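PDB 2B9W: putative aminooxidase from Propionibacterium acnes, which binds FAD and probably isomerises fatty acids, using a framework of the flavin-containing amine oxidase family. Local coordinates for residues P65-I70 / N407-C412; K80-K85 / W199-G204. All blocks are in the same frame, centred on the assembly; numbering follows the deposited sequence.

Interaction 1 (P65-I70 / N407-C412). With FAD (flavin-adenine dinucleotide), chain E.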
loop_
_atom_site.group_PDB
_atom_site.type_symbol
_atom_site.label_atom_id
_atom_site.label_comp_id
_atom_site.label_asym_id
_atom_site.label_seq_id
_atom_site.Cartn_x
_atom_site.Cartn_y
_atom_site.Cartn_z
ATOM N N PRO A 65 13.663 -1.661 8.160
ATOM C CA PRO A 65 14.474 -2.863 8.407
ATOM C C PRO A 65 13.715 -4.107 8.841
ATOM O O PRO A 65 14.235 -5.211 8.655
ATOM C CB PRO A 65 15.453 -2.417 9.495
ATOM C CG PRO A 65 15.579 -0.902 9.250
ATOM C CD PRO A 65 14.163 -0.494 8.921
ATOM N N SER A 66 12.513 -3.929 9.386
ATOM C CA SER A 66 11.652 -5.053 9.768
ATOM C C SER A 66 10.821 -5.627 8.640
ATOM O O SER A 66 9.960 -6.469 8.884
ATOM C CB SER A 66 10.734 -4.659 10.949
ATOM O OG SER A 66 9.914 -3.532 10.686
ATOM N N TYR A 67 11.050 -5.159 7.412
ATOM C CA TYR A 67 10.410 -5.718 6.206
ATOM C C TYR A 67 11.083 -7.067 5.844
ATOM O O TYR A 67 11.772 -7.199 4.828
ATOM C CB TYR A 67 10.486 -4.726 5.030
ATOM C CG TYR A 67 9.408 -3.642 5.018
ATOM C CD1 TYR A 67 8.658 -3.322 6.152
ATOM C CD2 TYR A 67 9.149 -2.941 3.861
ATOM C CE1 TYR A 67 7.668 -2.334 6.092
ATOM C CE2 TYR A 67 8.184 -1.966 3.807
ATOM C CZ TYR A 67 7.462 -1.663 4.896
ATOM O OH TYR A 67 6.507 -0.682 4.743
ATOM N N ASP A 68 10.875 -8.054 6.711
ATOM C CA ASP A 68 11.598 -9.343 6.625
ATOM C C ASP A 68 11.275 -10.094 5.326
ATOM O O ASP A 68 12.157 -10.690 4.753
ATOM C CB ASP A 68 11.266 -10.246 7.820
ATOM C CG ASP A 68 11.764 -9.694 9.137
ATOM O OD1 ASP A 68 12.817 -9.024 9.223
ATOM O OD2 ASP A 68 11.078 -9.974 10.099
ATOM N N THR A 69 10.052 -9.990 4.838
ATOM C CA THR A 69 9.681 -10.698 3.606
ATOM C C THR A 69 10.368 -10.048 2.399
ATOM O O THR A 69 10.824 -10.748 1.510
ATOM C CB THR A 69 8.160 -10.765 3.408
ATOM O OG1 THR A 69 7.548 -11.269 4.609
ATOM C CG2 THR A 69 7.804 -11.690 2.232
ATOM N N ILE A 70 10.458 -8.715 2.388
ATOM C CA ILE A 70 11.149 -8.028 1.305
ATOM C C ILE A 70 12.662 -8.371 1.365
ATOM O O ILE A 70 13.294 -8.554 0.319
ATOM C CB ILE A 70 10.895 -6.502 1.316
ATOM C CG1 ILE A 70 9.379 -6.212 1.235
ATOM C CG2 ILE A 70 11.650 -5.809 0.147
ATOM C CD1 ILE A 70 8.636 -6.957 0.105
ATOM N N ASN A 407 0.638 -2.007 1.610
ATOM C CA ASN A 407 2.095 -1.773 1.518
ATOM C C ASN A 407 2.773 -3.034 0.989
ATOM O O ASN A 407 2.204 -4.118 1.081
ATOM C CB ASN A 407 2.670 -1.143 2.827
ATOM C CG ASN A 407 3.381 -2.109 3.820
ATOM O OD1 ASN A 407 3.764 -3.248 3.555
ATOM N ND2 ASN A 407 3.617 -1.559 4.992
ATOM N N PHE A 408 3.965 -2.904 0.420
ATOM C CA PHE A 408 4.513 -4.041 -0.321
ATOM C C PHE A 408 4.992 -5.181 0.586
ATOM O O PHE A 408 4.932 -6.349 0.189
ATOM C CB PHE A 408 5.488 -3.631 -1.454
ATOM C CG PHE A 408 6.713 -2.835 -1.027
ATOM C CD1 PHE A 408 7.812 -3.472 -0.505
ATOM C CD2 PHE A 408 6.792 -1.448 -1.256
ATOM C CE1 PHE A 408 8.978 -2.751 -0.141
ATOM C CE2 PHE A 408 7.949 -0.723 -0.933
ATOM C CZ PHE A 408 9.041 -1.368 -0.371
ATOM N N ASP A 409 5.432 -4.875 1.817
ATOM C CA ASP A 409 5.881 -5.929 2.710
ATOM C C ASP A 409 4.660 -6.730 3.215
ATOM O O ASP A 409 4.677 -7.963 3.234
ATOM C CB ASP A 409 6.674 -5.396 3.909
ATOM C CG ASP A 409 7.283 -6.535 4.766
ATOM O OD1 ASP A 409 8.194 -7.230 4.307
ATOM O OD2 ASP A 409 6.859 -6.703 5.904
ATOM N N GLU A 410 3.629 -6.023 3.654
ATOM C CA GLU A 410 2.407 -6.693 4.138
ATOM C C GLU A 410 1.810 -7.657 3.099
ATOM O O GLU A 410 1.467 -8.784 3.466
ATOM C CB GLU A 410 1.343 -5.691 4.585
ATOM C CG GLU A 410 1.689 -4.933 5.875
ATOM C CD GLU A 410 1.861 -5.841 7.091
ATOM O OE1 GLU A 410 0.905 -6.533 7.462
ATOM O OE2 GLU A 410 2.944 -5.816 7.717
ATOM N N VAL A 411 1.700 -7.240 1.828
ATOM C CA VAL A 411 1.093 -8.138 0.821
ATOM C C VAL A 411 1.975 -9.313 0.494
ATOM O O VAL A 411 1.469 -10.422 0.310
ATOM C CB VAL A 411 0.573 -7.434 -0.474
ATOM C CG1 VAL A 411 -0.396 -6.279 -0.136
ATOM C CG2 VAL A 411 1.732 -6.968 -1.377
ATOM N N CYS A 412 3.291 -9.115 0.474
ATOM C CA CYS A 412 4.209 -10.207 0.184
ATOM C C CYS A 412 4.215 -11.231 1.347
ATOM O O CYS A 412 4.240 -12.462 1.120
ATOM C CB CYS A 412 5.623 -9.669 -0.067
ATOM S SG CYS A 412 5.739 -8.786 -1.644
HETATM P PA FAD E . -0.528 -3.799 -6.966
HETATM O O1A FAD E . 0.860 -3.271 -6.689
HETATM O O2A FAD E . -1.603 -2.777 -7.190
HETATM O O5B FAD E . -0.400 -4.843 -8.190
HETATM C C5B FAD E . -1.537 -5.474 -8.720
HETATM C C4B FAD E . -1.197 -5.980 -10.100
HETATM O O4B FAD E . -2.346 -6.560 -10.636
HETATM C C3B FAD E . -0.754 -4.883 -11.063
HETATM O O3B FAD E . 0.387 -5.337 -11.754
HETATM C C2B FAD E . -1.967 -4.690 -11.957
HETATM O O2B FAD E . -1.654 -4.299 -13.273
HETATM C C1B FAD E . -2.531 -6.111 -11.936
HETATM N N9A FAD E . -3.941 -6.244 -12.298
HETATM C C8A FAD E . -5.000 -5.453 -11.887
HETATM N N7A FAD E . -6.126 -5.942 -12.456
HETATM C C5A FAD E . -5.827 -7.016 -13.224
HETATM C C6A FAD E . -6.616 -7.867 -14.008
HETATM N N6A FAD E . -7.855 -7.514 -14.368
HETATM N N1A FAD E . -5.996 -8.896 -14.683
HETATM C C2A FAD E . -4.628 -9.093 -14.584
HETATM N N3A FAD E . -3.842 -8.254 -13.795
HETATM C C4A FAD E . -4.439 -7.224 -13.130
HETATM N N1 FAD E . 4.229 0.566 -0.067
HETATM C C2 FAD E . 5.247 0.481 0.863
HETATM O O2 FAD E . 5.507 -0.580 1.439
HETATM N N3 FAD E . 5.964 1.601 1.186
HETATM C C4 FAD E . 5.717 2.821 0.569
HETATM O O4 FAD E . 6.427 3.798 0.856
HETATM C C4X FAD E . 4.702 2.931 -0.371
HETATM N N5 FAD E . 4.360 4.149 -0.918
HETATM C C5X FAD E . 3.489 4.202 -1.984
HETATM C C6 FAD E . 3.322 5.392 -2.689
HETATM C C7 FAD E . 2.527 5.415 -3.822
HETATM C C7M FAD E . 2.321 6.707 -4.605
HETATM C C8 FAD E . 1.895 4.244 -4.244
HETATM C C8M FAD E . 1.011 4.230 -5.460
HETATM C C9 FAD E . 2.080 3.041 -3.540
HETATM C C9A FAD E . 2.881 3.007 -2.415
HETATM N N10 FAD E . 3.011 1.862 -1.642
HETATM C C10 FAD E . 3.973 1.784 -0.679
HETATM C "C1'" FAD E . 2.041 0.737 -1.717
HETATM C "C2'" FAD E . 2.616 -0.461 -2.483
HETATM O "O2'" FAD E . 3.152 -0.033 -3.723
HETATM C "C3'" FAD E . 1.487 -1.484 -2.730
HETATM O "O3'" FAD E . 0.874 -1.791 -1.483
HETATM C "C4'" FAD E . 1.973 -2.766 -3.390
HETATM O "O4'" FAD E . 2.503 -2.513 -4.687
HETATM C "C5'" FAD E . 0.763 -3.714 -3.432
HETATM O "O5'" FAD E . 1.076 -4.852 -4.195
HETATM P P FAD E . -0.118 -5.754 -4.816
HETATM O O1P FAD E . 0.528 -6.823 -5.682
HETATM O O2P FAD E . -1.081 -6.277 -3.777
HETATM O O3P FAD E . -0.965 -4.710 -5.693
HETATM O O HOH W 1 6.655 -6.077 8.779
HETATM O O HOH W 2 7.517 -9.258 6.382
#
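Tyr67 makes the broadest contact of its segment, laid against Asp409. Asp409 CB sits over the centre of the Tyr67 ring, 3.4 Å above the plane in a CH-pi contact, and the carboxylate stacks only 6° from parallel with the ring; with CG anti to the backbone N (chi1 -173°), the acid extends across the tyrosine toward the start of helix 68-77. The same ring turns an edge to the face of Phe408 in an offset edge-to-face pair, planes at 84°. At its far end Tyr67 OH makes a weak 3.5 Å bond to flavin O2, an atom held more firmly by Phe408 N at 3.0 Å and lying over one face of the Phe408 ring. The N-terminal end of helix 408-422 thus points at the flavin C2 carbonyl, where it could stabilise negative charge; Asn407 is the N-cap of this helix, its OD1 accepting from Glu410 N at 2.8 Å. Thr69 N and Ile70 N both give weak bonds to Asp409 OD1, and a water bridges Thr69 N to Asp409 OD2, so the buried acid meets the first turn of helix 68-77. Ile70 CG1 lies 3.6 Å from Phe408 CD1 in the plane of that ring, while Ile70 CD1 rests on Cys412 SG. Around the pair, helix 16-27 packs on Thr69, Val411 and Cys412, and helix 205-215 covers Ile70 and Phe408 through Met208.

Interaction 2 (K80-K85 / W199-G204)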
loop_
_atom_site.group_PDB
_atom_site.type_symbol
_atom_site.label_atom_id
_atom_site.label_comp_id
_atom_site.label_asym_id
_atom_site.label_seq_id
_atom_site.Cartn_x
_atom_site.Cartn_y
_atom_site.Cartn_z
ATOM N N LYS A 80 19.996 -4.893 -3.355
ATOM C CA LYS A 80 20.473 -4.305 -2.109
ATOM C C LYS A 80 19.751 -2.976 -1.863
ATOM O O LYS A 80 19.372 -2.307 -2.816
ATOM C CB LYS A 80 21.984 -4.012 -2.196
ATOM C CG LYS A 80 22.853 -5.184 -2.551
ATOM C CD LYS A 80 22.879 -6.184 -1.427
ATOM C CE LYS A 80 23.693 -7.443 -1.777
ATOM N NZ LYS A 80 23.922 -8.237 -0.523
ATOM N N VAL A 81 19.624 -2.592 -0.588
ATOM C CA VAL A 81 19.062 -1.306 -0.198
ATOM C C VAL A 81 20.183 -0.286 -0.480
ATOM O O VAL A 81 21.182 -0.246 0.245
ATOM C CB VAL A 81 18.643 -1.301 1.300
ATOM C CG1 VAL A 81 18.305 0.125 1.773
ATOM C CG2 VAL A 81 17.473 -2.289 1.547
ATOM N N ASP A 82 20.056 0.480 -1.555
ATOM C CA ASP A 82 21.179 1.306 -2.034
ATOM C C ASP A 82 20.766 2.705 -2.504
ATOM O O ASP A 82 21.500 3.376 -3.209
ATOM C CB ASP A 82 21.899 0.546 -3.155
ATOM C CG ASP A 82 20.959 0.158 -4.297
ATOM O OD1 ASP A 82 19.795 0.640 -4.326
ATOM O OD2 ASP A 82 21.384 -0.629 -5.165
ATOM N N GLY A 83 19.563 3.134 -2.149
ATOM C CA GLY A 83 19.058 4.392 -2.637
ATOM C C GLY A 83 19.467 5.590 -1.789
ATOM O O GLY A 83 20.032 5.433 -0.695
ATOM N N PRO A 84 19.116 6.799 -2.258
ATOM C CA PRO A 84 19.435 8.007 -1.474
ATOM C C PRO A 84 18.707 8.062 -0.144
ATOM O O PRO A 84 17.576 7.565 0.001
ATOM C CB PRO A 84 18.998 9.164 -2.379
ATOM C CG PRO A 84 18.684 8.570 -3.677
ATOM C CD PRO A 84 18.374 7.130 -3.487
ATOM N N LYS A 85 19.400 8.650 0.825
ATOM C CA LYS A 85 18.922 8.812 2.183
ATOM C C LYS A 85 17.695 9.731 2.182
ATOM O O LYS A 85 17.697 10.768 1.531
ATOM C CB LYS A 85 20.027 9.488 3.023
ATOM C CG LYS A 85 19.829 9.408 4.536
ATOM C CD LYS A 85 21.023 10.054 5.324
ATOM C CE LYS A 85 21.309 9.331 6.670
ATOM N NZ LYS A 85 22.778 9.406 7.119
ATOM N N TRP A 199 14.586 2.263 4.167
ATOM C CA TRP A 199 15.171 1.710 2.986
ATOM C C TRP A 199 14.666 2.452 1.751
ATOM O O TRP A 199 13.467 2.720 1.630
ATOM C CB TRP A 199 14.682 0.271 2.833
ATOM C CG TRP A 199 15.181 -0.696 3.829
ATOM C CD1 TRP A 199 16.142 -0.505 4.766
ATOM C CD2 TRP A 199 14.833 -2.082 3.890
ATOM N NE1 TRP A 199 16.382 -1.683 5.453
ATOM C CE2 TRP A 199 15.585 -2.660 4.932
ATOM C CE3 TRP A 199 13.922 -2.877 3.193
ATOM C CZ2 TRP A 199 15.468 -4.005 5.287
ATOM C CZ3 TRP A 199 13.795 -4.217 3.551
ATOM C CH2 TRP A 199 14.579 -4.762 4.584
ATOM N N THR A 200 15.569 2.724 0.827
ATOM C CA THR A 200 15.223 3.176 -0.536
ATOM C C THR A 200 16.144 2.438 -1.522
ATOM O O THR A 200 17.141 1.864 -1.122
ATOM C CB THR A 200 15.423 4.711 -0.708
ATOM O OG1 THR A 200 16.798 5.027 -0.460
ATOM C CG2 THR A 200 14.521 5.534 0.228
ATOM N N TRP A 201 15.818 2.501 -2.810
ATOM C CA TRP A 201 16.540 1.793 -3.847
ATOM C C TRP A 201 16.884 2.743 -4.981
ATOM O O TRP A 201 16.018 3.474 -5.490
ATOM C CB TRP A 201 15.693 0.618 -4.368
ATOM C CG TRP A 201 15.467 -0.425 -3.309
ATOM C CD1 TRP A 201 16.216 -1.556 -3.117
ATOM C CD2 TRP A 201 14.444 -0.449 -2.304
ATOM N NE1 TRP A 201 15.735 -2.266 -2.044
ATOM C CE2 TRP A 201 14.637 -1.624 -1.542
ATOM C CE3 TRP A 201 13.377 0.409 -1.969
ATOM C CZ2 TRP A 201 13.815 -1.962 -0.451
ATOM C CZ3 TRP A 201 12.547 0.073 -0.887
ATOM C CH2 TRP A 201 12.779 -1.101 -0.135
ATOM N N ALA A 202 18.154 2.759 -5.351
ATOM C CA ALA A 202 18.629 3.677 -6.399
ATOM C C ALA A 202 17.914 3.424 -7.717
ATOM O O ALA A 202 17.600 4.365 -8.476
ATOM C CB ALA A 202 20.172 3.558 -6.561
ATOM N N ASP A 203 17.625 2.152 -7.983
ATOM C CA ASP A 203 17.005 1.722 -9.251
ATOM C C ASP A 203 15.498 1.600 -9.156
ATOM O O ASP A 203 14.846 1.089 -10.073
ATOM C CB ASP A 203 17.564 0.358 -9.666
ATOM C CG ASP A 203 19.016 0.445 -10.042
ATOM O OD1 ASP A 203 19.322 1.234 -10.970
ATOM O OD2 ASP A 203 19.824 -0.240 -9.395
ATOM N N GLY A 204 14.952 2.034 -8.030
ATOM C CA GLY A 204 13.496 2.085 -7.847
ATOM C C GLY A 204 12.996 0.863 -7.112
ATOM O O GLY A 204 13.559 -0.230 -7.243
HETATM O O HOH W 3 18.537 -0.156 -6.511
#
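Gly83 and Trp201 mark where two irregular loops cross at nearly a right angle, the second running into a type I beta turn from Trp201 to Gly204. Four hydrogen bonds join the loops, one of them weak. Gly83 N donates to Thr200 O at 2.9 Å, approaching from above the carbonyl plane, off the lone pairs, and Asp82 N adds the weak bond to the same oxygen. Thr200 OG1 answers by donating to Pro84 O at 2.7 Å, again from above the carbonyl plane. Ala202 N gives a nearly straight bond (166°) to Asp82 OD1, on the syn side of the carboxylate but well out of its plane, which ties the acid to the start of the turn.

Apolar contact is centred on Val81. Its CG2, anti to the carbonyl carbon, stands 3.6 Å from the centroid of the Trp199 five-membered ring, over the face. The Trp201 indole continues inward, its nearest atoms about 7 Å from the FAD.

Close packing against the backbone is a third kind of contact: Gly83, without a side chain, brings its CA within 3.3 Å of Ala202 N, Val81 CG1 lies alongside Thr200 O, and Trp201 CD1 meets Lys80 O.

Charge enters through Asp82 and Asp203, like-charged neighbours whose mutual repulsion is probably eased by one water: it accepts from Asp203 N and donates to both acids, 2.6 Å from Asp82 OD1 and 3.2 Å from Asp203 OD2.

The two interactions lie side by side, centres 15 Å apart, and touch at their border: Trp199 packs its CZ2 on Pro65 CA and its CZ3 on Tyr67 CB, while Trp201 CH2 touches Phe408 CZ. Along the chain the order is 65-70, 80-85, 199-204, 407-412, so the ends of interaction 1 enclose both segments of interaction 2. Helix 68-77 links 65-70 to the loop at 80-85, and helix 205-215 runs from the end of 199-204 back to interaction 1. Interaction 1 touches the flavin directly, while interaction 2 lies a layer farther out, Trp201 reaching in to Phe408.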